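Local coordinates for protein anaerobically-induced outer membrane porin OprE (Pseudomonas aeruginosa, PDB 4FRX) that probably forms a porin channel across the outer membrane, a beta-barrel of the OprD family through which small solutes are thought to diffuse, at residues Asp242-Phe246 / Ala323-Thr327. Sequence-based numbering, arbitrary orientation.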
ATOM      1  N   ASP A 242       0.050 -17.579  -6.005  1.00  9.23           N
ATOM      2  CA  ASP A 242       0.606 -16.492  -5.216  1.00  8.84           C
ATOM      3  C   ASP A 242       0.535 -16.953  -3.771  1.00  5.06           C
ATOM      4  O   ASP A 242      -0.554 -17.078  -3.221  1.00 11.39           O
ATOM      5  CB  ASP A 242      -0.237 -15.237  -5.475  1.00 14.72           C
ATOM      6  CG  ASP A 242       0.157 -14.038  -4.616  1.00 27.21           C
ATOM      7  OD1 ASP A 242       0.591 -14.199  -3.456  1.00 25.41           O
ATOM      8  OD2 ASP A 242      -0.004 -12.903  -5.112  1.00 23.80           O
ATOM      9  N   LEU A 243       1.698 -17.219  -3.172  1.00 10.17           N
ATOM     10  CA  LEU A 243       1.772 -17.709  -1.785  1.00  7.05           C
ATOM     11  C   LEU A 243       2.517 -16.715  -0.913  1.00  9.36           C
ATOM     12  O   LEU A 243       3.520 -16.131  -1.333  1.00 12.01           O
ATOM     13  CB  LEU A 243       2.474 -19.065  -1.711  1.00 10.08           C
ATOM     14  CG  LEU A 243       2.006 -20.155  -2.663  1.00 11.48           C
ATOM     15  CD1 LEU A 243       2.771 -21.451  -2.389  1.00 11.32           C
ATOM     16  CD2 LEU A 243       0.510 -20.375  -2.500  1.00 10.18           C
ATOM     17  N   ARG A 244       2.014 -16.515   0.298  1.00  9.65           N
ATOM     18  CA  ARG A 244       2.592 -15.544   1.221  1.00 11.60           C
ATOM     19  C   ARG A 244       2.535 -16.093   2.641  1.00 12.83           C
ATOM     20  O   ARG A 244       1.570 -16.758   3.026  1.00 10.82           O
ATOM     21  CB  ARG A 244       1.844 -14.207   1.162  1.00  3.42           C
ATOM     22  CG  ARG A 244       1.672 -13.637  -0.233  1.00 11.32           C
ATOM     23  CD  ARG A 244       0.987 -12.283  -0.219  1.00 11.06           C
ATOM     24  NE  ARG A 244       0.664 -11.847  -1.575  1.00  7.46           N
ATOM     25  CZ  ARG A 244       0.083 -10.690  -1.871  1.00 17.70           C
ATOM     26  NH1 ARG A 244      -0.244  -9.852  -0.899  1.00 14.25           N
ATOM     27  NH2 ARG A 244      -0.184 -10.383  -3.135  1.00 20.37           N
ATOM     28  N   ALA A 245       3.585 -15.812   3.399  1.00  7.46           N
ATOM     29  CA  ALA A 245       3.703 -16.239   4.779  1.00 10.51           C
ATOM     30  C   ALA A 245       4.379 -15.095   5.523  1.00 10.28           C
ATOM     31  O   ALA A 245       5.455 -14.672   5.119  1.00 10.55           O
ATOM     32  CB  ALA A 245       4.566 -17.481   4.851  1.00 12.93           C
ATOM     33  N   PHE A 246       3.748 -14.589   6.581  1.00  7.07           N
ATOM     34  CA  PHE A 246       4.335 -13.536   7.420  1.00  4.46           C
ATOM     35  C   PHE A 246       4.448 -14.046   8.851  1.00 10.32           C
ATOM     36  O   PHE A 246       3.509 -14.640   9.367  1.00 10.03           O
ATOM     37  CB  PHE A 246       3.425 -12.305   7.497  1.00 11.02           C
ATOM     38  CG  PHE A 246       3.424 -11.416   6.276  1.00 12.48           C
ATOM     39  CD1 PHE A 246       4.322 -10.356   6.167  1.00 10.41           C
ATOM     40  CD2 PHE A 246       2.450 -11.557   5.301  1.00 14.66           C
ATOM     41  CE1 PHE A 246       4.283  -9.491   5.071  1.00  8.24           C
ATOM     42  CE2 PHE A 246       2.409 -10.699   4.204  1.00  8.08           C
ATOM     43  CZ  PHE A 246       3.326  -9.656   4.099  1.00  4.21           C
ATOM     44  N   ALA A 323      -1.520  -2.850   3.674  1.00  9.90           N
ATOM     45  CA  ALA A 323      -0.936  -4.119   4.119  1.00 11.44           C
ATOM     46  C   ALA A 323      -0.718  -4.988   2.882  1.00 13.20           C
ATOM     47  O   ALA A 323      -1.560  -5.003   1.971  1.00 12.13           O
ATOM     48  CB  ALA A 323      -1.849  -4.829   5.117  1.00 11.35           C
ATOM     49  N   TYR A 324       0.398  -5.707   2.838  1.00  7.87           N
ATOM     50  CA  TYR A 324       0.653  -6.587   1.692  1.00  8.46           C
ATOM     51  C   TYR A 324      -0.053  -7.939   1.870  1.00 12.84           C
ATOM     52  O   TYR A 324       0.571  -9.006   1.889  1.00 12.45           O
ATOM     53  CB  TYR A 324       2.158  -6.757   1.424  1.00  7.75           C
ATOM     54  CG  TYR A 324       2.431  -7.439   0.100  1.00  7.79           C
ATOM     55  CD1 TYR A 324       2.008  -6.860  -1.100  1.00 10.05           C
ATOM     56  CD2 TYR A 324       3.073  -8.680   0.042  1.00 10.31           C
ATOM     57  CE1 TYR A 324       2.229  -7.483  -2.318  1.00 13.76           C
ATOM     58  CE2 TYR A 324       3.310  -9.310  -1.184  1.00  6.04           C
ATOM     59  CZ  TYR A 324       2.883  -8.706  -2.355  1.00 13.29           C
ATOM     60  OH  TYR A 324       3.111  -9.319  -3.574  1.00 15.20           O
ATOM     61  N   LEU A 325      -1.373  -7.866   2.009  1.00  8.57           N
ATOM     62  CA  LEU A 325      -2.234  -9.029   2.158  1.00  7.62           C
ATOM     63  C   LEU A 325      -3.136  -9.120   0.930  1.00  7.90           C
ATOM     64  O   LEU A 325      -3.566  -8.089   0.386  1.00 10.00           O
ATOM     65  CB  LEU A 325      -3.107  -8.878   3.423  1.00  9.32           C
ATOM     66  CG  LEU A 325      -2.402  -8.772   4.788  1.00 10.55           C
ATOM     67  CD1 LEU A 325      -3.395  -8.496   5.932  1.00  9.87           C
ATOM     68  CD2 LEU A 325      -1.560 -10.023   5.098  1.00 11.90           C
ATOM     69  N   ILE A 326      -3.471 -10.344   0.524  1.00 10.03           N
ATOM     70  CA  ILE A 326      -4.410 -10.550  -0.580  1.00  9.97           C
ATOM     71  C   ILE A 326      -5.807 -10.024  -0.296  1.00 11.50           C
ATOM     72  O   ILE A 326      -6.653  -9.941  -1.207  1.00 10.23           O
ATOM     73  CB  ILE A 326      -4.482 -12.034  -1.043  1.00 11.60           C
ATOM     74  CG1 ILE A 326      -4.952 -12.955   0.085  1.00  8.46           C
ATOM     75  CG2 ILE A 326      -3.131 -12.478  -1.610  1.00 13.01           C
ATOM     76  CD1 ILE A 326      -5.239 -14.397  -0.386  1.00 11.67           C
ATOM     77  N   THR A 327      -6.027  -9.643   0.958  1.00  9.82           N
ATOM     78  CA  THR A 327      -7.307  -9.128   1.425  1.00  9.77           C
ATOM     79  C   THR A 327      -7.306  -7.604   1.619  1.00 11.98           C
ATOM     80  O   THR A 327      -8.273  -7.048   2.126  1.00 14.09           O
ATOM     81  CB  THR A 327      -7.708  -9.788   2.755  1.00  7.86           C
ATOM     82  OG1 THR A 327      -6.703  -9.518   3.748  1.00  8.96           O
ATOM     83  CG2 THR A 327      -7.872 -11.302   2.584  1.00  7.00           C
TER
HETATM   84  O   HOH W   1      -1.662  -7.311  -1.499  1.00 22.63           O
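Charge pairing within segment 242-246 of strand 237-250 sets the pose of the central side chain. Arg244 NE lies 3.0 Å from Asp242 OD1 in a salt bridge, and Arg244 NH2 donates to Asp242 OD2 at 3.2 Å; this two-pronged grip, between residues two apart and therefore on the same strand face, holds the guanidinium with its NH1 directed at segment 323-327.

The segments meet chiefly through Arg244 and Tyr324, which bury the largest areas, 102 and 78 Å². The Arg244 guanidinium lies flat on the Tyr324 ring, with planes 2° apart and centres 3.7 Å apart; because Arg244 CZ sits only 23° off the ring normal, the pair is also a cation-pi interaction. Ile326 CG2 closes the opposite face of the guanidinium, 3.7 Å from Arg244 CZ.

Polar contacts add direction. Arg244 NH1 gives a weak hydrogen bond to Tyr324 O (3.0 Å, N-H...O angle 136°) and a hydrogen bond to a water 3.0 Å from NH1, which in turn donates to Leu325 O at 2.8 Å. Tyr324 centres an inverse gamma turn, closed by a weak bond from Leu325 N to Ala323 O (2.9 Å).

Apolar packing is looser: Phe246 CZ meets Tyr324 CB, and Phe246 CE2 meets Leu325 CD2, both at 4.1 Å. Phe310 also packs edge-to-face on Phe246.

Alternation along the strand turns Asp242, Arg244 and Phe246 toward the loop, whereas Leu243 points away and touches a bound C8E detergent molecule. The arrangement is that of a porin barrel wall holding an inward-folded loop, here the one between strands 295-305 and 340-349, against its inner surface.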